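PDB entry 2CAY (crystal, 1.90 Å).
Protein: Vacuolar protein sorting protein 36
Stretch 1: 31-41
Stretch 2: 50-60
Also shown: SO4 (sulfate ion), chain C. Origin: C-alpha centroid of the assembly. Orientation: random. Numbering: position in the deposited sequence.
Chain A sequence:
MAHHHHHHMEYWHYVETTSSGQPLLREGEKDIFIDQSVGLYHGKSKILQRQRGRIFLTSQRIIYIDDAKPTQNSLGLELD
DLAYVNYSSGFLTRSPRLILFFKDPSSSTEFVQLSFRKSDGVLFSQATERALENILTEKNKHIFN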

ATOM      1  N   ASP A  31     -18.637  -2.876 -25.474  1.00 20.14           N
ATOM      2  CA  ASP A  31     -17.261  -2.858 -24.955  1.00 20.25           C
ATOM      3  C   ASP A  31     -16.690  -1.447 -24.746  1.00 18.77           C
ATOM      4  O   ASP A  31     -16.963  -0.517 -25.519  1.00 17.71           O
ATOM      5  N   ILE A  32     -15.944  -1.300 -23.655  1.00 15.66           N
ATOM      6  CA  ILE A  32     -15.374  -0.007 -23.277  1.00 15.57           C
ATOM      7  C   ILE A  32     -13.863  -0.084 -23.359  1.00 14.73           C
ATOM      8  O   ILE A  32     -13.225   0.816 -23.887  1.00 15.36           O
ATOM      9  N   PHE A  33     -13.268  -1.164 -22.851  1.00 13.45           N
ATOM     10  CA  PHE A  33     -11.821  -1.222 -22.864  1.00 13.82           C
ATOM     11  C   PHE A  33     -11.337  -2.655 -22.865  1.00 14.42           C
ATOM     12  O   PHE A  33     -12.037  -3.535 -22.385  1.00 14.13           O
ATOM     13  N   ILE A  34     -10.154  -2.886 -23.408  1.00 13.88           N
ATOM     14  CA  ILE A  34      -9.574  -4.235 -23.421  1.00 15.83           C
ATOM     15  C   ILE A  34      -8.079  -4.176 -23.041  1.00 16.08           C
ATOM     16  O   ILE A  34      -7.378  -3.213 -23.398  1.00 16.44           O
ATOM     17  N   ASP A  35      -7.581  -5.185 -22.326  1.00 15.72           N
ATOM     18  CA  ASP A  35      -6.128  -5.324 -22.127  1.00 16.24           C
ATOM     19  C   ASP A  35      -5.779  -6.799 -22.313  1.00 16.23           C
ATOM     20  O   ASP A  35      -6.659  -7.650 -22.295  1.00 16.49           O
ATOM     21  N   GLN A  36      -4.503  -7.076 -22.486  1.00 16.77           N
ATOM     22  CA  GLN A  36      -3.968  -8.380 -22.888  1.00 19.31           C
ATOM     23  C   GLN A  36      -3.075  -8.933 -21.782  1.00 18.55           C
ATOM     24  O   GLN A  36      -2.541  -8.161 -20.947  1.00 18.10           O
ATOM     25  N   SER A  37      -2.898 -10.259 -21.802  1.00 18.03           N
ATOM     26  CA  SER A  37      -1.977 -10.988 -20.915  1.00 18.60           C
ATOM     27  C   SER A  37      -2.290 -10.760 -19.426  1.00 17.67           C
ATOM     28  O   SER A  37      -1.396 -10.442 -18.628  1.00 17.82           O
ATOM     29  N   VAL A  38      -3.549 -10.944 -19.066  1.00 15.30           N
ATOM     30  CA  VAL A  38      -4.008 -10.778 -17.685  1.00 14.55           C
ATOM     31  C   VAL A  38      -4.230 -12.172 -17.103  1.00 15.51           C
ATOM     32  O   VAL A  38      -4.655 -13.103 -17.835  1.00 16.32           O
ATOM     33  N   GLY A  39      -3.877 -12.329 -15.822  1.00 14.77           N
ATOM     34  CA  GLY A  39      -4.152 -13.546 -15.061  1.00 14.20           C
ATOM     35  C   GLY A  39      -5.121 -13.221 -13.938  1.00 13.94           C
ATOM     36  O   GLY A  39      -5.217 -12.050 -13.487  1.00 13.61           O
ATOM     37  N   LEU A  40      -5.838 -14.244 -13.472  1.00 12.69           N
ATOM     38  CA  LEU A  40      -6.868 -14.060 -12.441  1.00 12.39           C
ATOM     39  C   LEU A  40      -6.416 -14.598 -11.106  1.00 13.18           C
ATOM     40  O   LEU A  40      -5.661 -15.584 -11.063  1.00 14.11           O
ATOM     41  N   TYR A  41      -6.859 -13.934 -10.040  1.00 13.16           N
ATOM     42  CA  TYR A  41      -6.695 -14.390  -8.656  1.00 14.00           C
ATOM     43  C   TYR A  41      -8.053 -14.487  -7.997  1.00 14.53           C
ATOM     44  O   TYR A  41      -8.968 -13.682  -8.258  1.00 13.57           O
ATOM     45  N   ARG A  50      -6.215 -20.057 -15.521  1.00 23.46           N
ATOM     46  CA  ARG A  50      -6.795 -18.800 -15.992  1.00 21.42           C
ATOM     47  C   ARG A  50      -5.745 -17.710 -15.809  1.00 20.01           C
ATOM     48  O   ARG A  50      -6.029 -16.655 -15.263  1.00 17.29           O
ATOM     49  N   GLN A  51      -4.542 -17.999 -16.274  1.00 19.31           N
ATOM     50  CA  GLN A  51      -3.382 -17.154 -16.068  1.00 19.29           C
ATOM     51  C   GLN A  51      -2.927 -16.305 -17.267  1.00 20.00           C
ATOM     52  O   GLN A  51      -2.021 -15.474 -17.124  1.00 19.29           O
ATOM     53  N   ARG A  52      -3.558 -16.488 -18.430  1.00 19.56           N
ATOM     54  CA  ARG A  52      -3.220 -15.685 -19.611  1.00 20.87           C
ATOM     55  C   ARG A  52      -4.434 -15.561 -20.523  1.00 19.76           C
ATOM     56  O   ARG A  52      -4.835 -16.516 -21.226  1.00 18.31           O
ATOM     57  N   GLY A  53      -5.020 -14.373 -20.481  1.00 17.50           N
ATOM     58  CA  GLY A  53      -6.210 -14.044 -21.230  1.00 18.08           C
ATOM     59  C   GLY A  53      -6.296 -12.558 -21.520  1.00 17.78           C
ATOM     60  O   GLY A  53      -5.505 -11.742 -20.987  1.00 17.31           O
ATOM     61  N   ARG A  54      -7.217 -12.206 -22.396  1.00 17.40           N
ATOM     62  CA  ARG A  54      -7.561 -10.810 -22.602  1.00 17.80           C
ATOM     63  C   ARG A  54      -8.655 -10.459 -21.604  1.00 17.25           C
ATOM     64  O   ARG A  54      -9.502 -11.306 -21.246  1.00 16.24           O
ATOM     65  N   ILE A  55      -8.631  -9.218 -21.134  1.00 15.54           N
ATOM     66  CA  ILE A  55      -9.637  -8.761 -20.211  1.00 15.70           C
ATOM     67  C   ILE A  55     -10.450  -7.675 -20.917  1.00 15.76           C
ATOM     68  O   ILE A  55      -9.871  -6.792 -21.564  1.00 15.97           O
ATOM     69  N   PHE A  56     -11.778  -7.786 -20.851  1.00 15.69           N
ATOM     70  CA  PHE A  56     -12.694  -6.823 -21.487  1.00 15.96           C
ATOM     71  C   PHE A  56     -13.514  -6.156 -20.406  1.00 14.63           C
ATOM     72  O   PHE A  56     -14.083  -6.844 -19.535  1.00 15.39           O
ATOM     73  N   LEU A  57     -13.627  -4.842 -20.473  1.00 13.20           N
ATOM     74  CA  LEU A  57     -14.579  -4.126 -19.670  1.00 12.32           C
ATOM     75  C   LEU A  57     -15.749  -3.748 -20.572  1.00 13.48           C
ATOM     76  O   LEU A  57     -15.548  -3.150 -21.660  1.00 12.34           O
ATOM     77  N   THR A  58     -16.959  -4.064 -20.119  1.00 12.69           N
ATOM     78  CA  THR A  58     -18.156  -3.604 -20.799  1.00 15.12           C
ATOM     79  C   THR A  58     -18.921  -2.716 -19.851  1.00 15.19           C
ATOM     80  O   THR A  58     -18.587  -2.585 -18.653  1.00 14.97           O
ATOM     81  N   SER A  59     -19.969  -2.101 -20.389  1.00 15.80           N
ATOM     82  CA  SER A  59     -20.937  -1.366 -19.628  1.00 17.29           C
ATOM     83  C   SER A  59     -21.568  -2.170 -18.452  1.00 17.77           C
ATOM     84  O   SER A  59     -22.066  -1.574 -17.523  1.00 19.79           O
ATOM     85  N   GLN A  60     -21.533  -3.497 -18.503  1.00 16.90           N
ATOM     86  CA  GLN A  60     -22.194  -4.327 -17.502  1.00 17.50           C
ATOM     87  C   GLN A  60     -21.267  -5.262 -16.759  1.00 15.18           C
ATOM     88  O   GLN A  60     -21.610  -5.707 -15.673  1.00 15.08           O
TER

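Residues 31-35 pair antiparallel with strand 53-58. The chain then turns a corner at Gln-36 and Ser-37, and the strand that follows crosses the same partner at 79°. Three residues have the most surface covered by the other stretch: Ile-55, Leu-57 and Leu-40.

Ile-55 is the most covered, at 96 Å². It is buried, with chi1 t and chi2 p. Backbone hydrogen bonds pair it with Asp-35, from Ile-55 N to Asp-35 O (2.8 Å) and from Asp-35 N to Ile-55 O (2.9 Å). Ile-55 CG2 meets Val-38 CG2 at 3.7 Å and Asp-35 CB at 3.8 Å. Ile-55 CD1 lies 4.4 Å from Leu-40 CD2. Ile-55 therefore touches residues from both sides of the corner. Val-38 is buried too, with chi1 t. The carboxylate of Asp-35 leads away from the other stretch. Asp-35 OD2 accepts a hydrogen bond from Gln-36 N (3.0 Å), and OD1 is satisfied elsewhere in the structure.

Leu-57 lies on the same face as Ile-55, also with chi1 t and chi2 p. Leu-57 CD2 is 4.0 Å from Ile-32 CG2. Phe-33 CB is 4.5 Å from Leu-57 CB, and the Phe-33 ring leads away. A bulge between Asp-31 and Phe-33 lets Leu-57 O accept from both Ile-32 N (2.7 Å) and Phe-33 N (3.2 Å). Ile-32, chi1 m and chi2 t, points toward the partner and brings Ile-32 CD1 to 3.6 Å from Ser-59 N.

Leu-40 is buried, with chi1 m and chi2 t. Besides Ile-55, it reaches Arg-50, with Leu-40 CD1 4.0 Å from Arg-50 CB. The hydrogen bond from Leu-40 N to Arg-50 O (3.0 Å) holds the backbones together here.

The other sheet face carries Ile-34 and Phe-56. Ile-34, chi1 m and chi2 t, lies over one face of the Phe-56 ring, with Ile-34 CG1 4.1 Å from the ring centroid in a CH-pi contact. Ile-34 CD1 also touches Phe-56 CE2 at 3.6 Å. Nearby, Gln-36 CG and Arg-54 CG, both aliphatic carbons, approach to 4.0 Å.

Gly-39 has no side chain, and its backbone packs closely: Gly-39 CA lies 3.5 Å from Gln-51 O and 3.6 Å from Arg-50 O. One water bridges the stretches, donating to Gln-51 O (2.7 Å) and weakly to Ser-37 O (3.1 Å). Tyr-41 OH donates to O1 of a sulfate (2.7 Å), probably from the crystallisation liquor.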

ATOM      1  CB  ASP A  31     -16.282  -3.824 -25.625  1.00 23.16           C
ATOM      2  CG  ASP A  31     -16.113  -3.596 -27.110  1.00 29.21           C
ATOM      3  OD1 ASP A  31     -16.677  -2.616 -27.676  1.00 34.75           O
ATOM      4  OD2 ASP A  31     -15.412  -4.449 -27.721  1.00 35.83           O
ATOM      5  CB  ILE A  32     -15.827   0.407 -21.863  1.00 15.10           C
ATOM      6  CG1 ILE A  32     -17.342   0.599 -21.834  1.00 17.53           C
ATOM      7  CG2 ILE A  32     -15.079   1.683 -21.375  1.00 14.93           C
ATOM      8  CD1 ILE A  32     -17.877   0.777 -20.419  1.00 18.86           C
ATOM      9  CB  PHE A  33     -11.229  -0.454 -21.660  1.00 14.79           C
ATOM     10  CG  PHE A  33      -9.873   0.117 -21.931  1.00 16.19           C
ATOM     11  CD1 PHE A  33      -9.746   1.325 -22.629  1.00 21.30           C
ATOM     12  CD2 PHE A  33      -8.718  -0.554 -21.537  1.00 17.53           C
ATOM     13  CE1 PHE A  33      -8.462   1.858 -22.925  1.00 22.47           C
ATOM     14  CE2 PHE A  33      -7.443  -0.018 -21.821  1.00 19.71           C
ATOM     15  CZ  PHE A  33      -7.331   1.185 -22.516  1.00 19.29           C
ATOM     16  CB  ILE A  34      -9.731  -4.878 -24.821  1.00 16.45           C
ATOM     17  CG1 ILE A  34     -11.193  -4.803 -25.309  1.00 17.52           C
ATOM     18  CG2 ILE A  34      -9.186  -6.344 -24.836  1.00 17.93           C
ATOM     19  CD1 ILE A  34     -11.366  -5.027 -26.832  1.00 19.54           C
ATOM     20  CB  ASP A  35      -5.730  -4.834 -20.732  1.00 16.47           C
ATOM     21  CG  ASP A  35      -4.308  -4.193 -20.667  1.00 19.66           C
ATOM     22  OD1 ASP A  35      -4.081  -3.463 -19.683  1.00 17.89           O
ATOM     23  OD2 ASP A  35      -3.407  -4.435 -21.529  1.00 21.40           O
ATOM     24  CB  GLN A  36      -3.116  -8.233 -24.161  1.00 20.12           C
ATOM     25  CG  GLN A  36      -3.896  -7.985 -25.455  1.00 27.23           C
ATOM     26  CD  GLN A  36      -4.317  -6.548 -25.606  1.00 34.78           C
ATOM     27  OE1 GLN A  36      -3.662  -5.631 -25.077  1.00 37.63           O
ATOM     28  NE2 GLN A  36      -5.418  -6.329 -26.329  1.00 35.06           N
ATOM     29  CB  SER A  37      -0.526 -10.597 -21.190  1.00 19.36           C
ATOM     30  OG  SER A  37      -0.148 -10.826 -22.536  1.00 23.70           O
ATOM     31  CB  VAL A  38      -5.295  -9.917 -17.656  1.00 14.70           C
ATOM     32  CG1 VAL A  38      -5.947  -9.920 -16.272  1.00 13.93           C
ATOM     33  CG2 VAL A  38      -4.974  -8.485 -18.117  1.00 13.88           C
ATOM     34  CB  LEU A  40      -8.178 -14.747 -12.855  1.00 12.49           C
ATOM     35  CG  LEU A  40      -8.830 -14.339 -14.179  1.00  9.87           C
ATOM     36  CD1 LEU A  40     -10.194 -15.094 -14.359  1.00 12.46           C
ATOM     37  CD2 LEU A  40      -9.031 -12.788 -14.289  1.00 11.36           C
ATOM     38  CB  TYR A  41      -5.856 -13.395  -7.842  1.00 13.79           C
ATOM     39  CG  TYR A  41      -4.389 -13.513  -8.102  1.00 14.09           C
ATOM     40  CD1 TYR A  41      -3.536 -14.062  -7.119  1.00 15.38           C
ATOM     41  CD2 TYR A  41      -3.826 -13.070  -9.320  1.00 12.68           C
ATOM     42  CE1 TYR A  41      -2.164 -14.181  -7.349  1.00 16.03           C
ATOM     43  CE2 TYR A  41      -2.446 -13.185  -9.551  1.00 16.11           C
ATOM     44  CZ  TYR A  41      -1.634 -13.739  -8.558  1.00 15.96           C
ATOM     45  OH  TYR A  41      -0.281 -13.846  -8.771  1.00 16.16           O
ATOM     46  CB  ARG A  50      -8.061 -18.426 -15.220  1.00 21.96           C
ATOM     47  CG  ARG A  50      -9.208 -19.501 -15.172  1.00 25.87           C
ATOM     48  CD  ARG A  50      -9.891 -19.651 -16.476  1.00 30.71           C
ATOM     49  NE  ARG A  50     -10.869 -20.746 -16.450  1.00 35.74           N
ATOM     50  CZ  ARG A  50     -10.562 -22.047 -16.559  1.00 38.99           C
ATOM     51  NH1 ARG A  50      -9.298 -22.452 -16.712  1.00 39.10           N
ATOM     52  NH2 ARG A  50     -11.535 -22.959 -16.535  1.00 40.42           N
ATOM     53  CB  GLN A  51      -2.231 -18.001 -15.512  1.00 19.07           C
ATOM     54  CG  GLN A  51      -2.463 -18.399 -14.045  1.00 17.94           C
ATOM     55  CD  GLN A  51      -2.771 -17.170 -13.140  1.00 18.13           C
ATOM     56  OE1 GLN A  51      -3.827 -17.085 -12.544  1.00 17.35           O
ATOM     57  NE2 GLN A  51      -1.838 -16.245 -13.059  1.00 17.88           N
ATOM     58  CB  ARG A  52      -2.013 -16.253 -20.356  1.00 21.10           C
ATOM     59  CG  ARG A  52      -1.472 -15.357 -21.473  1.00 25.32           C
ATOM     60  CD  ARG A  52      -0.252 -16.005 -22.148  1.00 26.31           C
ATOM     61  NE  ARG A  52       0.816 -16.258 -21.164  1.00 38.61           N
ATOM     62  CZ  ARG A  52       1.091 -17.444 -20.615  1.00 42.31           C
ATOM     63  NH1 ARG A  52       0.395 -18.533 -20.962  1.00 43.28           N
ATOM     64  NH2 ARG A  52       2.079 -17.543 -19.718  1.00 42.70           N
ATOM     65  CB  ARG A  54      -8.064 -10.570 -24.030  1.00 18.50           C
ATOM     66  CG  ARG A  54      -6.955 -10.575 -25.054  1.00 24.65           C
ATOM     67  CD  ARG A  54      -7.476 -10.017 -26.365  1.00 32.31           C
ATOM     68  NE  ARG A  54      -8.478 -10.928 -26.893  1.00 40.12           N
ATOM     69  CZ  ARG A  54      -9.272 -10.670 -27.929  1.00 44.64           C
ATOM     70  NH1 ARG A  54      -9.196  -9.495 -28.569  1.00 45.20           N
ATOM     71  NH2 ARG A  54     -10.146 -11.596 -28.312  1.00 45.30           N
ATOM     72  CB  ILE A  55      -9.001  -8.316 -18.822  1.00 16.27           C
ATOM     73  CG1 ILE A  55     -10.044  -8.299 -17.700  1.00 16.37           C
ATOM     74  CG2 ILE A  55      -8.284  -6.969 -18.925  1.00 15.64           C
ATOM     75  CD1 ILE A  55     -10.406  -9.710 -17.170  1.00 21.21           C
ATOM     76  CB  PHE A  56     -13.722  -7.516 -22.411  1.00 17.40           C
ATOM     77  CG  PHE A  56     -13.168  -8.071 -23.683  1.00 18.74           C
ATOM     78  CD1 PHE A  56     -12.258  -9.128 -23.672  1.00 22.26           C
ATOM     79  CD2 PHE A  56     -13.589  -7.569 -24.905  1.00 23.19           C
ATOM     80  CE1 PHE A  56     -11.753  -9.668 -24.882  1.00 24.24           C
ATOM     81  CE2 PHE A  56     -13.090  -8.099 -26.117  1.00 24.35           C
ATOM     82  CZ  PHE A  56     -12.181  -9.147 -26.099  1.00 22.41           C
ATOM     83  CB  LEU A  57     -13.954  -2.846 -19.072  1.00 11.76           C
ATOM     84  CG  LEU A  57     -14.950  -1.927 -18.326  1.00 10.33           C
ATOM     85  CD1 LEU A  57     -15.262  -2.552 -16.945  1.00  9.74           C
ATOM     86  CD2 LEU A  57     -14.265  -0.559 -18.128  1.00  9.24           C
ATOM     87  CB  THR A  58     -19.089  -4.771 -21.299  1.00 15.30           C
ATOM     88  OG1 THR A  58     -19.818  -5.302 -20.191  1.00 16.73           O
ATOM     89  CG2 THR A  58     -18.334  -5.897 -22.022  1.00 16.83           C
ATOM     90  CB  SER A  59     -22.072  -0.854 -20.576  1.00 17.53           C
ATOM     91  OG  SER A  59     -22.523  -1.859 -21.491  1.00 20.61           O
ATOM     92  CB  GLN A  60     -23.248  -5.219 -18.182  1.00 16.99           C
ATOM     93  CG  GLN A  60     -24.356  -4.430 -18.892  1.00 20.52           C
ATOM     94  CD  GLN A  60     -25.382  -5.350 -19.522  1.00 21.29           C
ATOM     95  OE1 GLN A  60     -25.507  -6.502 -19.133  1.00 25.93           O
ATOM     96  NE2 GLN A  60     -26.122  -4.836 -20.504  1.00 25.05           N
TER
HETATM   97  S   SO4 C1283       1.964 -11.730 -10.628  1.00 18.13           S
HETATM   98  O1  SO4 C1283       0.606 -12.233 -10.731  1.00 17.01           O
HETATM   99  O2  SO4 C1283       2.548 -11.544 -11.957  1.00 15.29           O
HETATM  100  O3  SO4 C1283       2.746 -12.755  -9.915  1.00 21.40           O
HETATM  101  O4  SO4 C1283       2.037 -10.449  -9.977  1.00 15.98           O
HETATM  102  O   HOH W   1      -0.538 -13.332 -17.982  1.00 18.87           O